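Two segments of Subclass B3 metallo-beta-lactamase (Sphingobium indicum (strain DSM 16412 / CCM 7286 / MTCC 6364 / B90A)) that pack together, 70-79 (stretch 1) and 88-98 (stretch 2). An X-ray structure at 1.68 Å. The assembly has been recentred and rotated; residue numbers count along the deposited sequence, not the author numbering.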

# COMPACT_ATOMS: atom_id res chain seq x y z
N LEU A 70 -6.85 -8.34 -8.37
CA LEU A 70 -7.04 -6.91 -8.07
C LEU A 70 -8.51 -6.63 -7.82
O LEU A 70 -9.38 -7.02 -8.62
CB LEU A 70 -6.59 -6.05 -9.25
CG LEU A 70 -5.05 -6.11 -9.34
CD1 LEU A 70 -4.53 -5.39 -10.59
CD2 LEU A 70 -4.29 -5.64 -8.05
N VAL A 71 -8.78 -5.91 -6.73
CA VAL A 71 -10.17 -5.56 -6.38
C VAL A 71 -10.31 -4.08 -6.06
O VAL A 71 -11.30 -3.63 -5.47
CB VAL A 71 -10.71 -6.40 -5.20
CG1 VAL A 71 -10.88 -7.86 -5.66
CG2 VAL A 71 -9.80 -6.28 -3.94
N GLY A 72 -9.33 -3.29 -6.47
CA GLY A 72 -9.31 -1.87 -6.25
C GLY A 72 -9.91 -1.05 -7.39
O GLY A 72 -10.99 -1.40 -7.92
N PHE A 73 -9.33 0.11 -7.64
CA PHE A 73 -9.96 1.17 -8.45
C PHE A 73 -8.96 1.71 -9.47
O PHE A 73 -7.78 1.35 -9.44
CB PHE A 73 -10.42 2.31 -7.54
CG PHE A 73 -11.25 1.80 -6.41
CD1 PHE A 73 -12.60 1.58 -6.61
CD2 PHE A 73 -10.67 1.41 -5.17
CE1 PHE A 73 -13.38 1.06 -5.59
CE2 PHE A 73 -11.47 0.86 -4.18
CZ PHE A 73 -12.80 0.68 -4.35
N ALA A 74 -9.41 2.67 -10.32
CA ALA A 74 -8.50 3.15 -11.35
C ALA A 74 -7.31 3.84 -10.74
O ALA A 74 -6.20 3.76 -11.29
CB ALA A 74 -9.25 4.09 -12.30
N GLY A 75 -7.49 4.52 -9.62
CA GLY A 75 -6.39 5.31 -9.07
C GLY A 75 -5.76 4.77 -7.78
O GLY A 75 -4.79 5.37 -7.28
N LEU A 76 -6.27 3.65 -7.25
CA LEU A 76 -5.76 3.10 -5.97
C LEU A 76 -5.82 1.60 -6.07
O LEU A 76 -6.91 1.01 -6.26
CB LEU A 76 -6.64 3.61 -4.79
CG LEU A 76 -6.59 5.12 -4.51
CD1 LEU A 76 -7.66 5.54 -3.53
CD2 LEU A 76 -5.19 5.47 -3.97
N SER A 77 -4.69 0.96 -5.86
CA SER A 77 -4.62 -0.49 -5.95
C SER A 77 -5.04 -1.13 -4.64
O SER A 77 -4.62 -0.71 -3.56
CB SER A 77 -3.19 -0.95 -6.27
OG SER A 77 -2.78 -0.37 -7.53
N VAL A 78 -5.85 -2.19 -4.76
CA VAL A 78 -6.16 -3.08 -3.63
C VAL A 78 -6.02 -4.51 -4.15
O VAL A 78 -6.63 -4.85 -5.18
CB VAL A 78 -7.60 -2.85 -3.09
CG1 VAL A 78 -7.91 -3.81 -1.90
CG2 VAL A 78 -7.80 -1.35 -2.72
N ALA A 79 -5.21 -5.34 -3.48
CA ALA A 79 -5.01 -6.72 -3.96
C ALA A 79 -5.74 -7.71 -3.06
O ALA A 79 -6.04 -7.41 -1.91
CB ALA A 79 -3.52 -7.10 -3.97
N VAL A 88 -6.30 -12.79 1.83
CA VAL A 88 -5.53 -11.64 2.33
C VAL A 88 -5.81 -10.45 1.42
O VAL A 88 -5.70 -10.57 0.19
CB VAL A 88 -4.01 -11.95 2.26
CG1 VAL A 88 -3.24 -10.77 2.69
CG2 VAL A 88 -3.67 -13.12 3.20
N LEU A 89 -6.15 -9.30 1.99
CA LEU A 89 -6.27 -8.05 1.23
C LEU A 89 -5.02 -7.23 1.46
O LEU A 89 -4.45 -7.29 2.55
CB LEU A 89 -7.47 -7.31 1.81
CG LEU A 89 -8.48 -6.53 1.03
CD1 LEU A 89 -9.02 -7.13 -0.26
CD2 LEU A 89 -9.67 -6.36 2.00
N ILE A 90 -4.65 -6.40 0.47
CA ILE A 90 -3.59 -5.43 0.59
C ILE A 90 -4.20 -4.06 0.32
O ILE A 90 -4.71 -3.80 -0.79
CB ILE A 90 -2.44 -5.70 -0.40
CG1 ILE A 90 -1.98 -7.14 -0.13
CG2 ILE A 90 -1.32 -4.66 -0.06
CD1 ILE A 90 -0.62 -7.50 -0.90
N ASP A 91 -4.13 -3.21 1.36
CA ASP A 91 -4.66 -1.84 1.44
C ASP A 91 -6.19 -1.79 1.39
O ASP A 91 -6.89 -2.82 1.26
CB ASP A 91 -4.00 -0.95 0.36
CG ASP A 91 -2.61 -0.47 0.80
OD1 ASP A 91 -2.29 -0.53 2.01
OD2 ASP A 91 -1.86 -0.02 -0.05
N GLY A 92 -6.69 -0.58 1.63
CA GLY A 92 -8.13 -0.41 1.83
C GLY A 92 -8.69 0.86 1.22
O GLY A 92 -9.85 1.18 1.48
N ALA A 93 -7.92 1.58 0.41
CA ALA A 93 -8.38 2.83 -0.21
C ALA A 93 -9.00 3.78 0.84
O ALA A 93 -8.55 3.86 2.00
CB ALA A 93 -9.30 2.54 -1.42
N LEU A 94 -9.98 4.60 0.38
CA LEU A 94 -10.62 5.61 1.24
C LEU A 94 -11.72 4.99 2.10
O LEU A 94 -12.16 3.86 1.87
CB LEU A 94 -11.25 6.68 0.35
CG LEU A 94 -10.25 7.52 -0.45
CD1 LEU A 94 -11.11 8.38 -1.41
CD2 LEU A 94 -9.60 8.44 0.45
N PRO A 95 -12.18 5.69 3.15
CA PRO A 95 -13.22 5.07 3.99
C PRO A 95 -14.46 4.62 3.20
O PRO A 95 -15.02 3.54 3.43
CB PRO A 95 -13.56 6.18 5.01
CG PRO A 95 -12.16 6.93 5.14
CD PRO A 95 -11.71 7.00 3.70
N GLN A 96 -14.95 5.47 2.28
CA GLN A 96 -16.15 5.10 1.55
C GLN A 96 -15.89 4.01 0.52
O GLN A 96 -16.85 3.49 -0.04
CB GLN A 96 -16.72 6.36 0.87
CG GLN A 96 -15.82 6.95 -0.25
CD GLN A 96 -14.87 8.08 0.22
OE1 GLN A 96 -14.28 8.03 1.32
NE2 GLN A 96 -14.71 9.09 -0.63
N ALA A 97 -14.61 3.60 0.33
CA ALA A 97 -14.32 2.51 -0.60
C ALA A 97 -14.54 1.15 0.02
O ALA A 97 -14.58 0.15 -0.70
CB ALA A 97 -12.88 2.56 -1.07
N ALA A 98 -14.67 1.07 1.35
CA ALA A 98 -14.75 -0.28 1.94
C ALA A 98 -15.90 -1.10 1.36
O ALA A 98 -15.67 -2.25 0.94
CB ALA A 98 -14.79 -0.15 3.46
O HOH W 1 -3.01 1.09 -2.23

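The most unusual feature of this contact lies at Asp91, whose side chain is linked to the other stretch through water while its own backbone carbonyl is left without a partner. One water donates to Ser77 O at 2.8 Å and to Asp91 OD2 at 2.7 Å, so that two acceptors, unable to bond each other, are linked. Asp91 O has no such help: buried by the contact, it finds no partner in the model, and Val78 CG1 sits 3.5 Å from it.

A single antiparallel bridge holds the two segments by their backbones; beyond it the chains diverge, and the remaining contacts are made largely by side chains and the water. The bridge joins Ala79 and Ile90 as a hydrogen-bonded pair: Ala79 N donates to Ile90 O at 3.1 Å, and Ile90 N returns the bond to Ala79 O at 2.9 Å. The same two carbonyls also receive CA-H...O contacts, from Val78 CA to Ile90 O at 3.3 Å and from Leu89 CA to Ala79 O at 3.2 Å, as is common where antiparallel chains run close. On the face carrying the paired residues, Ala79 CB lies 4.0 Å from Ile90 CB.

The separation grows from 4.9 Å between Ala79 CA and Ile90 CA, through 5.4 Å between Val78 CA and Asp91 CA, to 6.3 Å between Leu76 CA and Ala93 CA. No direct backbone hydrogen bonds cross beyond the Ala79–Ile90 pair.

Elsewhere the contact is apolar. Leu89 CD1 lies 3.9 Å from both Val71 CG2 and Val78 CG1; its CB points sideways, but the end of the side chain comes nearer. Farther along, small residues accommodate larger ones. Ala93 CB is 3.9 Å from Phe73 CE2 and 4.0 Å from Leu76 CD1, while Phe73 CZ meets Ala97 CB at 3.8 Å, both methyls approaching the ring obliquely. The example illustrates a general principle: a short backbone bridge joins two residues directly, and apolar packing accounts for most of the contacts beyond it.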